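Local coordinates for alkaline serine protease (Pseudoalteromonas sp., PDB 1Y9Z), which probably hydrolyses peptide bonds in proteins as a cold-adapted, subtilisin-like serine endopeptidase, at residues N141-H146 against V151-A156. Residues are numbered along the deposited sequence; the frame is centred on the assembly and turned at random.
With PMS (phenylmethanesulfonic acid), chain H.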
ATOM      1  N   ASN A 141      21.818  -6.386  18.151  1.00 11.61           N
ATOM      2  CA  ASN A 141      23.216  -6.544  17.763  1.00 12.18           C
ATOM      3  C   ASN A 141      23.383  -7.196  16.390  1.00 12.12           C
ATOM      4  O   ASN A 141      24.197  -6.747  15.579  1.00 12.09           O
ATOM      5  CB  ASN A 141      23.961  -7.374  18.815  1.00 13.13           C
ATOM      6  CG  ASN A 141      24.212  -6.606  20.102  1.00 15.77           C
ATOM      7  OD1 ASN A 141      24.594  -7.188  21.118  1.00 18.21           O
ATOM      8  ND2 ASN A 141      24.013  -5.295  20.062  1.00 16.74           N
ATOM      9  N   ALA A 142      22.616  -8.250  16.133  1.00 11.13           N
ATOM     10  CA  ALA A 142      22.704  -8.952  14.856  1.00 10.49           C
ATOM     11  C   ALA A 142      22.360  -8.037  13.688  1.00 11.37           C
ATOM     12  O   ALA A 142      23.048  -8.042  12.666  1.00 11.92           O
ATOM     13  CB  ALA A 142      21.782 -10.162  14.858  1.00 11.10           C
ATOM     14  N   LEU A 143      21.300  -7.250  13.837  1.00 10.83           N
ATOM     15  CA  LEU A 143      20.896  -6.344  12.770  1.00 10.10           C
ATOM     16  C   LEU A 143      21.876  -5.187  12.606  1.00 11.01           C
ATOM     17  O   LEU A 143      22.139  -4.746  11.487  1.00 11.94           O
ATOM     18  CB  LEU A 143      19.474  -5.820  13.012  1.00  9.73           C
ATOM     19  CG  LEU A 143      18.362  -6.734  12.467  1.00 10.24           C
ATOM     20  CD1 LEU A 143      18.479  -8.134  13.058  1.00  9.74           C
ATOM     21  CD2 LEU A 143      16.999  -6.131  12.782  1.00 11.49           C
ATOM     22  N   ASN A 144      22.431  -4.702  13.711  1.00 11.88           N
ATOM     23  CA  ASN A 144      23.391  -3.608  13.638  1.00 12.22           C
ATOM     24  C   ASN A 144      24.627  -4.091  12.877  1.00 11.76           C
ATOM     25  O   ASN A 144      25.237  -3.336  12.120  1.00 12.55           O
ATOM     26  CB  ASN A 144      23.806  -3.156  15.041  1.00 13.65           C
ATOM     27  CG  ASN A 144      24.524  -1.817  15.034  1.00 17.86           C
ATOM     28  OD1 ASN A 144      25.270  -1.497  15.959  1.00 23.71           O
ATOM     29  ND2 ASN A 144      24.289  -1.022  13.995  1.00 19.09           N
ATOM     30  N   THR A 145      24.992  -5.353  13.083  1.00 11.57           N
ATOM     31  CA  THR A 145      26.148  -5.930  12.407  1.00 12.87           C
ATOM     32  C   THR A 145      25.907  -5.953  10.900  1.00 12.98           C
ATOM     33  O   THR A 145      26.775  -5.561  10.122  1.00 12.75           O
ATOM     34  CB  THR A 145      26.427  -7.360  12.915  1.00 13.95           C
ATOM     35  OG1 THR A 145      26.806  -7.306  14.298  1.00 15.73           O
ATOM     36  CG2 THR A 145      27.552  -8.007  12.113  1.00 14.95           C
ATOM     37  N   HIS A 146      24.726  -6.405  10.488  1.00 12.19           N
ATOM     38  CA  HIS A 146      24.394  -6.447   9.069  1.00 11.92           C
ATOM     39  C   HIS A 146      24.422  -5.046   8.472  1.00 11.32           C
ATOM     40  O   HIS A 146      24.959  -4.837   7.387  1.00 11.81           O
ATOM     41  CB  HIS A 146      23.012  -7.070   8.860  1.00 11.49           C
ATOM     42  CG  HIS A 146      23.037  -8.561   8.753  1.00 12.18           C
ATOM     43  ND1 HIS A 146      22.273  -9.381   9.555  1.00 13.93           N
ATOM     44  CD2 HIS A 146      23.728  -9.380   7.926  1.00 11.44           C
ATOM     45  CE1 HIS A 146      22.493 -10.642   9.226  1.00 10.81           C
ATOM     46  NE2 HIS A 146      23.371 -10.669   8.240  1.00 16.13           N
ATOM     47  N   VAL A 151      24.459  -3.643   4.698  1.00 12.31           N
ATOM     48  CA  VAL A 151      23.114  -4.046   4.288  1.00 11.83           C
ATOM     49  C   VAL A 151      22.082  -3.040   4.786  1.00 11.09           C
ATOM     50  O   VAL A 151      22.009  -2.761   5.983  1.00 11.91           O
ATOM     51  CB  VAL A 151      22.756  -5.439   4.844  1.00 11.62           C
ATOM     52  CG1 VAL A 151      21.354  -5.837   4.392  1.00 11.19           C
ATOM     53  CG2 VAL A 151      23.778  -6.460   4.380  1.00 13.63           C
ATOM     54  N   LEU A 152      21.292  -2.492   3.866  1.00 10.11           N
ATOM     55  CA  LEU A 152      20.262  -1.520   4.226  1.00  9.81           C
ATOM     56  C   LEU A 152      19.011  -2.259   4.695  1.00 10.52           C
ATOM     57  O   LEU A 152      18.457  -3.089   3.967  1.00  9.94           O
ATOM     58  CB  LEU A 152      19.931  -0.623   3.024  1.00  9.62           C
ATOM     59  CG  LEU A 152      18.915   0.509   3.225  1.00 10.12           C
ATOM     60  CD1 LEU A 152      19.417   1.493   4.271  1.00 10.87           C
ATOM     61  CD2 LEU A 152      18.697   1.226   1.899  1.00 11.15           C
ATOM     62  N   LEU A 153      18.577  -1.950   5.914  1.00  9.76           N
ATOM     63  CA  LEU A 153      17.410  -2.580   6.521  1.00  9.34           C
ATOM     64  C   LEU A 153      16.250  -1.593   6.609  1.00  8.92           C
ATOM     65  O   LEU A 153      16.401  -0.484   7.128  1.00  9.87           O
ATOM     66  CB  LEU A 153      17.771  -3.090   7.919  1.00  9.18           C
ATOM     67  CG  LEU A 153      19.020  -3.976   7.995  1.00  9.55           C
ATOM     68  CD1 LEU A 153      19.333  -4.289   9.449  1.00 10.54           C
ATOM     69  CD2 LEU A 153      18.805  -5.258   7.196  1.00 11.56           C
ATOM     70  N   ILE A 154      15.087  -2.012   6.117  1.00  9.36           N
ATOM     71  CA  ILE A 154      13.899  -1.167   6.099  1.00  9.34           C
ATOM     72  C   ILE A 154      12.690  -1.973   6.578  1.00  8.76           C
ATOM     73  O   ILE A 154      12.506  -3.116   6.168  1.00  8.79           O
ATOM     74  CB  ILE A 154      13.659  -0.639   4.662  1.00  8.89           C
ATOM     75  CG1 ILE A 154      14.892   0.148   4.199  1.00  8.14           C
ATOM     76  CG2 ILE A 154      12.417   0.236   4.610  1.00  9.40           C
ATOM     77  CD1 ILE A 154      14.897   0.489   2.721  1.00  9.07           C
ATOM     78  N   ALA A 155      11.875  -1.382   7.451  1.00  7.90           N
ATOM     79  CA  ALA A 155      10.712  -2.084   7.988  1.00  8.23           C
ATOM     80  C   ALA A 155       9.534  -1.172   8.317  1.00  7.71           C
ATOM     81  O   ALA A 155       9.688   0.042   8.471  1.00  9.04           O
ATOM     82  CB  ALA A 155      11.119  -2.874   9.228  1.00  8.12           C
ATOM     83  N   ALA A 156       8.361  -1.783   8.451  1.00  7.70           N
ATOM     84  CA  ALA A 156       7.115  -1.072   8.737  1.00  8.75           C
ATOM     85  C   ALA A 156       6.949  -0.643  10.191  1.00  8.34           C
ATOM     86  O   ALA A 156       7.203  -1.416  11.113  1.00  8.91           O
ATOM     87  CB  ALA A 156       5.931  -1.938   8.322  1.00  8.74           C
TER
HETATM   88  C   PMS H 601       1.538  -5.558   8.927  1.00 26.89           C
HETATM   89  S   PMS H 601       2.719  -4.290   8.407  1.00 23.22           S
HETATM   90  C1  PMS H 601       2.205  -6.852   9.459  1.00 29.13           C
HETATM   91  C2  PMS H 601       2.483  -6.941  10.871  1.00 30.04           C
HETATM   92  C3  PMS H 601       3.098  -8.118  11.405  1.00 30.45           C
HETATM   93  C4  PMS H 601       3.419  -9.188  10.482  1.00 31.23           C
HETATM   94  C5  PMS H 601       3.149  -9.107   9.095  1.00 29.68           C
HETATM   95  C6  PMS H 601       2.536  -7.952   8.516  1.00 30.20           C
HETATM   96  O2S PMS H 601       3.858  -4.351   9.318  1.00 25.77           O
HETATM   97  O1S PMS H 601       2.098  -2.988   8.474  1.00 25.19           O
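The carbonyl oxygen of His146 accepts the backbone N-H of Val151, His146 O to Val151 N being 3.0 Å, in a fairly straight bond (159° at the hydrogen) whose donor is tilted from the carbonyl plane. This bond spans the turn of a beta-alpha-beta crossover in the subtilisin-like alpha/beta domain, where helix 137-148 gives way to strand 152-156, a strand lying parallel to 125-128. Val151 also covers the same oxygen with carbon: its CB lies 3.4 Å from His146 O, and CG2, turned beside the backbone N, comes close as well. A beta-branched valine suits this place, since CB and CG2 both pack against the oxygen without a longer chain; the CB atoms of His146 and Val151 are 4.3 Å apart. The His146 side chain also packs on Ile114, Asp115 and Val118 of helix 110-119.

Further along, the helix rests on the strand through two leucines that run obliquely past each other. With CG anti to its carbonyl carbon (chi1 -52°) and CD1 extended from CA, Leu153 drives CD1 at the helix, 3.9 Å from Leu143 CB and 3.5 Å from the backbone Leu143 O. A leucine is long enough to bridge the 8.1 Å between the Leu143 and Leu153 CA atoms. Val174 of the next strand touches both and helps enclose them.

On the exposed flank of the helix, Thr145 binds Asn141 O twice, its N and its OG1 approaching from opposite faces of the carbonyl plane. At the far end of the strand Ala156 lines the pocket that holds phenylmethanesulfonic acid, where a small residue lets the bound molecule come near: Ala156 CB lies 3.3 Å from its sulfonate oxygen O2S.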